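Local coordinates for conserved domain protein (PDB 3PNN) that is a bacterial glycosyltransferase with a Rossmann-like alpha/beta/alpha fold and probably transfers a sugar to form a glycosidic linkage, at residues 166-174 against 207-215. Numbering follows the deposited sequence.
Sequences VSRGVCQVD and LAEDAPVSM
The guanidinium of R168 lies between two apolar groups: the CE methyl of M215, a selenomethionine, sits over the centre of one face, 3.5 Å from CZ, and V166 CB covers the opposite face. Around the group, NH2 donates to the T159 carbonyl, NH1 makes a weak bond back to S167 O, and W273 adds a cation-pi contact. Bends at chi2 and chi3 fold the M215 chain back, so that SE also lies beside R168 CD at 3.5 Å. A glycerol, probably from the crystallisation liquor, lies near R168.

Next to this sandwich the two strands pair antiparallel for a short distance, their axes at 134°. G169 and S214 form the hydrogen-bonded pair: S214 N reaches G169 O at 2.8 Å, in the carbonyl plane, and V213 CA adds a CA-H...O contact to the same oxygen. Where the pair's other direct bond would be, a water accepts from G169 N and donates to S214 O. C171 N to P212 O is longer, 3.2 Å, with the donor tilted 30° from the carbonyl plane; a second water donates to both P212 O and C171 O.

V170 and V213, the non-hydrogen-bonded pair, share one face, where V170 CG2 meets L207 CD2 tip to tip at 4.1 Å. On the opposite face, with C171 and S214, V173 CG2 lies against P212 CG.

This short, water-completed antiparallel pairing is internal to the curled strands: 166-173 runs between 212-215 and 179-191, and 148-155 flanks 212-215 on its other side. M151 touches both C171 and S214, and L207 packs on I195 and F197 of strand 194-198.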
ATOM      1  N   VAL A 166       7.491 -12.312  -8.879  1.00 38.49           N
ATOM      2  CA  VAL A 166       6.970 -11.246  -8.042  1.00 35.71           C
ATOM      3  C   VAL A 166       6.185 -11.816  -6.870  1.00 37.18           C
ATOM      4  O   VAL A 166       5.764 -12.968  -6.895  1.00 39.55           O
ATOM      5  CB  VAL A 166       6.082 -10.265  -8.837  1.00 35.65           C
ATOM      6  CG1 VAL A 166       6.900  -9.601  -9.945  1.00 38.64           C
ATOM      7  CG2 VAL A 166       4.869 -10.982  -9.420  1.00 35.46           C
ATOM      8  N   SER A 167       5.999 -10.999  -5.846  1.00 42.29           N
ATOM      9  CA  SER A 167       5.238 -11.397  -4.680  1.00 45.71           C
ATOM     10  C   SER A 167       3.930 -10.616  -4.680  1.00 40.48           C
ATOM     11  O   SER A 167       3.927  -9.392  -4.811  1.00 36.57           O
ATOM     12  CB  SER A 167       6.052 -11.123  -3.413  1.00 49.54           C
ATOM     13  OG  SER A 167       5.314 -11.423  -2.246  1.00 49.40           O
ATOM     14  N   ARG A 168       2.814 -11.332  -4.547  1.00 39.23           N
ATOM     15  CA  ARG A 168       1.486 -10.732  -4.665  1.00 36.12           C
ATOM     16  C   ARG A 168       0.541 -11.272  -3.595  1.00 37.10           C
ATOM     17  O   ARG A 168       0.605 -12.447  -3.245  1.00 38.65           O
ATOM     18  CB  ARG A 168       0.899 -11.033  -6.052  1.00 33.89           C
ATOM     19  CG  ARG A 168       1.713 -10.502  -7.213  1.00 36.07           C
ATOM     20  CD  ARG A 168       1.552  -8.993  -7.323  1.00 35.07           C
ATOM     21  NE  ARG A 168       2.387  -8.397  -8.366  1.00 33.21           N
ATOM     22  CZ  ARG A 168       3.466  -7.649  -8.123  1.00 41.53           C
ATOM     23  NH1 ARG A 168       3.855  -7.421  -6.868  1.00 36.29           N
ATOM     24  NH2 ARG A 168       4.157  -7.122  -9.132  1.00 38.28           N
ATOM     25  N   GLY A 169      -0.331 -10.415  -3.075  1.00 35.11           N
ATOM     26  CA  GLY A 169      -1.412 -10.883  -2.224  1.00 32.62           C
ATOM     27  C   GLY A 169      -2.470 -11.556  -3.081  1.00 35.31           C
ATOM     28  O   GLY A 169      -3.269 -10.880  -3.735  1.00 29.80           O
ATOM     29  N   VAL A 170      -2.483 -12.886  -3.086  1.00 33.04           N
ATOM     30  CA  VAL A 170      -3.432 -13.624  -3.917  1.00 37.15           C
ATOM     31  C   VAL A 170      -4.785 -13.716  -3.219  1.00 35.48           C
ATOM     32  O   VAL A 170      -4.880 -14.181  -2.080  1.00 33.91           O
ATOM     33  CB  VAL A 170      -2.904 -15.030  -4.274  1.00 41.10           C
ATOM     34  CG1 VAL A 170      -3.966 -15.808  -5.030  1.00 36.95           C
ATOM     35  CG2 VAL A 170      -1.635 -14.913  -5.115  1.00 36.84           C
ATOM     36  N   CYS A 171      -5.830 -13.260  -3.902  1.00 33.07           N
ATOM     37  CA  CYS A 171      -7.131 -13.083  -3.273  1.00 28.59           C
ATOM     38  C   CYS A 171      -8.156 -14.123  -3.698  1.00 31.71           C
ATOM     39  O   CYS A 171      -8.225 -14.485  -4.863  1.00 33.77           O
ATOM     40  CB  CYS A 171      -7.691 -11.714  -3.653  1.00 29.51           C
ATOM     41  SG  CYS A 171      -6.746 -10.379  -2.959  1.00 34.48           S
ATOM     42  N   GLN A 172      -8.961 -14.574  -2.742  1.00 30.10           N
ATOM     43  CA  GLN A 172     -10.156 -15.352  -3.052  1.00 36.17           C
ATOM     44  C   GLN A 172     -11.326 -14.400  -2.929  1.00 33.19           C
ATOM     45  O   GLN A 172     -11.473 -13.734  -1.905  1.00 30.48           O
ATOM     46  CB  GLN A 172     -10.320 -16.504  -2.063  1.00 32.66           C
ATOM     47  CG  GLN A 172      -9.064 -17.358  -1.942  1.00 38.86           C
ATOM     48  CD  GLN A 172      -8.634 -17.907  -3.287  1.00 48.64           C
ATOM     49  OE1 GLN A 172      -9.462 -18.398  -4.055  1.00 44.97           O
ATOM     50  NE2 GLN A 172      -7.337 -17.816  -3.586  1.00 46.88           N
ATOM     51  N   VAL A 173     -12.155 -14.329  -3.970  1.00 30.05           N
ATOM     52  CA  VAL A 173     -13.257 -13.368  -4.002  1.00 31.10           C
ATOM     53  C   VAL A 173     -14.554 -14.067  -4.406  1.00 33.16           C
ATOM     54  O   VAL A 173     -14.590 -14.811  -5.390  1.00 33.47           O
ATOM     55  CB  VAL A 173     -12.960 -12.212  -4.973  1.00 27.34           C
ATOM     56  CG1 VAL A 173     -14.047 -11.142  -4.895  1.00 26.61           C
ATOM     57  CG2 VAL A 173     -11.596 -11.591  -4.666  1.00 29.83           C
ATOM     58  N   ASP A 174     -15.616 -13.842  -3.644  1.00 32.16           N
ATOM     59  CA  ASP A 174     -16.856 -14.584  -3.891  1.00 34.63           C
ATOM     60  C   ASP A 174     -17.749 -13.848  -4.887  1.00 36.15           C
ATOM     61  O   ASP A 174     -17.385 -12.789  -5.392  1.00 29.65           O
ATOM     62  CB  ASP A 174     -17.595 -14.913  -2.581  1.00 35.65           C
ATOM     63  CG  ASP A 174     -18.194 -13.681  -1.906  1.00 39.81           C
ATOM     64  OD1 ASP A 174     -18.374 -12.634  -2.572  1.00 32.62           O
ATOM     65  OD2 ASP A 174     -18.501 -13.767  -0.697  1.00 40.14           O
ATOM     66  N   LEU A 207      -2.441 -19.906 -11.626  1.00 44.75           N
ATOM     67  CA  LEU A 207      -3.338 -18.779 -11.467  1.00 38.82           C
ATOM     68  C   LEU A 207      -3.827 -18.374 -12.847  1.00 41.91           C
ATOM     69  O   LEU A 207      -3.040 -18.321 -13.789  1.00 41.19           O
ATOM     70  CB  LEU A 207      -2.575 -17.606 -10.843  1.00 39.20           C
ATOM     71  CG  LEU A 207      -2.719 -17.200  -9.372  1.00 49.54           C
ATOM     72  CD1 LEU A 207      -3.110 -18.333  -8.461  1.00 56.13           C
ATOM     73  CD2 LEU A 207      -1.435 -16.521  -8.887  1.00 46.57           C
ATOM     74  N   ALA A 208      -5.118 -18.076 -12.969  1.00 38.91           N
ATOM     75  CA  ALA A 208      -5.655 -17.518 -14.206  1.00 36.23           C
ATOM     76  C   ALA A 208      -5.078 -16.128 -14.457  1.00 39.97           C
ATOM     77  O   ALA A 208      -4.679 -15.438 -13.514  1.00 39.59           O
ATOM     78  CB  ALA A 208      -7.174 -17.445 -14.130  1.00 38.25           C
ATOM     79  N   GLU A 209      -5.045 -15.705 -15.719  1.00 35.80           N
ATOM     80  CA  GLU A 209      -4.558 -14.363 -16.044  1.00 39.38           C
ATOM     81  C   GLU A 209      -5.325 -13.264 -15.298  1.00 35.76           C
ATOM     82  O   GLU A 209      -4.750 -12.224 -14.937  1.00 32.63           O
ATOM     83  CB  GLU A 209      -4.636 -14.110 -17.552  1.00 44.70           C
ATOM     84  CG  GLU A 209      -3.671 -14.958 -18.378  1.00 47.54           C
ATOM     85  CD  GLU A 209      -2.226 -14.493 -18.265  1.00 46.97           C
ATOM     86  OE1 GLU A 209      -1.989 -13.295 -17.982  1.00 45.96           O
ATOM     87  OE2 GLU A 209      -1.323 -15.333 -18.472  1.00 43.15           O
ATOM     88  N   ASP A 210      -6.622 -13.486 -15.092  1.00 30.93           N
ATOM     89  CA  ASP A 210      -7.477 -12.479 -14.455  1.00 34.66           C
ATOM     90  C   ASP A 210      -7.685 -12.691 -12.952  1.00 36.22           C
ATOM     91  O   ASP A 210      -8.528 -12.037 -12.343  1.00 33.53           O
ATOM     92  CB  ASP A 210      -8.842 -12.406 -15.153  1.00 39.24           C
ATOM     93  CG  ASP A 210      -9.626 -13.707 -15.047  1.00 55.21           C
ATOM     94  OD1 ASP A 210      -9.074 -14.708 -14.533  1.00 55.93           O
ATOM     95  OD2 ASP A 210     -10.801 -13.726 -15.476  1.00 55.10           O
ATOM     96  N   ALA A 211      -6.928 -13.606 -12.352  1.00 32.86           N
ATOM     97  CA  ALA A 211      -7.027 -13.834 -10.912  1.00 33.81           C
ATOM     98  C   ALA A 211      -6.767 -12.533 -10.152  1.00 32.21           C
ATOM     99  O   ALA A 211      -5.791 -11.830 -10.427  1.00 29.90           O
ATOM    100  CB  ALA A 211      -6.026 -14.903 -10.474  1.00 35.73           C
ATOM    101  N   PRO A 212      -7.633 -12.208  -9.185  1.00 31.08           N
ATOM    102  CA  PRO A 212      -7.481 -10.933  -8.475  1.00 31.90           C
ATOM    103  C   PRO A 212      -6.289 -10.949  -7.515  1.00 30.99           C
ATOM    104  O   PRO A 212      -6.040 -11.973  -6.854  1.00 29.25           O
ATOM    105  CB  PRO A 212      -8.777 -10.811  -7.668  1.00 30.55           C
ATOM    106  CG  PRO A 212      -9.601 -12.038  -7.992  1.00 35.66           C
ATOM    107  CD  PRO A 212      -8.739 -13.025  -8.659  1.00 31.79           C
ATOM    108  N   VAL A 213      -5.569  -9.831  -7.438  1.00 29.51           N
ATOM    109  CA  VAL A 213      -4.496  -9.677  -6.449  1.00 25.89           C
ATOM    110  C   VAL A 213      -4.601  -8.337  -5.758  1.00 30.25           C
ATOM    111  O   VAL A 213      -5.142  -7.373  -6.319  1.00 28.60           O
ATOM    112  CB  VAL A 213      -3.075  -9.818  -7.063  1.00 29.01           C
ATOM    113  CG1 VAL A 213      -2.820 -11.264  -7.482  1.00 30.75           C
ATOM    114  CG2 VAL A 213      -2.888  -8.862  -8.235  1.00 28.54           C
ATOM    115  N   SER A 214      -4.092  -8.289  -4.531  1.00 30.45           N
ATOM    116  CA  SER A 214      -3.909  -7.033  -3.822  1.00 30.76           C
ATOM    117  C   SER A 214      -2.588  -6.399  -4.252  1.00 30.41           C
ATOM    118  O   SER A 214      -1.591  -7.103  -4.435  1.00 33.00           O
ATOM    119  CB  SER A 214      -3.889  -7.280  -2.306  1.00 33.97           C
ATOM    120  OG  SER A 214      -3.430  -6.125  -1.617  1.00 33.83           O
HETATM  121  N   MSE A 215      -2.582  -5.078  -4.422  1.00 25.44           N
HETATM  122  CA  MSE A 215      -1.334  -4.326  -4.630  1.00 23.78           C
HETATM  123  C   MSE A 215      -1.160  -3.333  -3.481  1.00 27.90           C
HETATM  124  O   MSE A 215      -0.487  -2.297  -3.615  1.00 26.34           O
HETATM  125  CB  MSE A 215      -1.321  -3.598  -5.990  1.00 26.81           C
HETATM  126  CG  MSE A 215      -1.467  -4.548  -7.191  1.00 27.01           C
HETATM  127 SE   MSE A 215      -0.061  -5.915  -7.246  0.71 36.03          SE
HETATM  128  CE  MSE A 215       1.455  -4.773  -7.602  1.00 43.44           C
TER
HETATM  129  O   HOH W   1       0.944  -7.532  -3.662  1.00 48.93           O
HETATM  130  O   HOH W   2      -6.540 -14.759  -6.952  1.00 35.95           O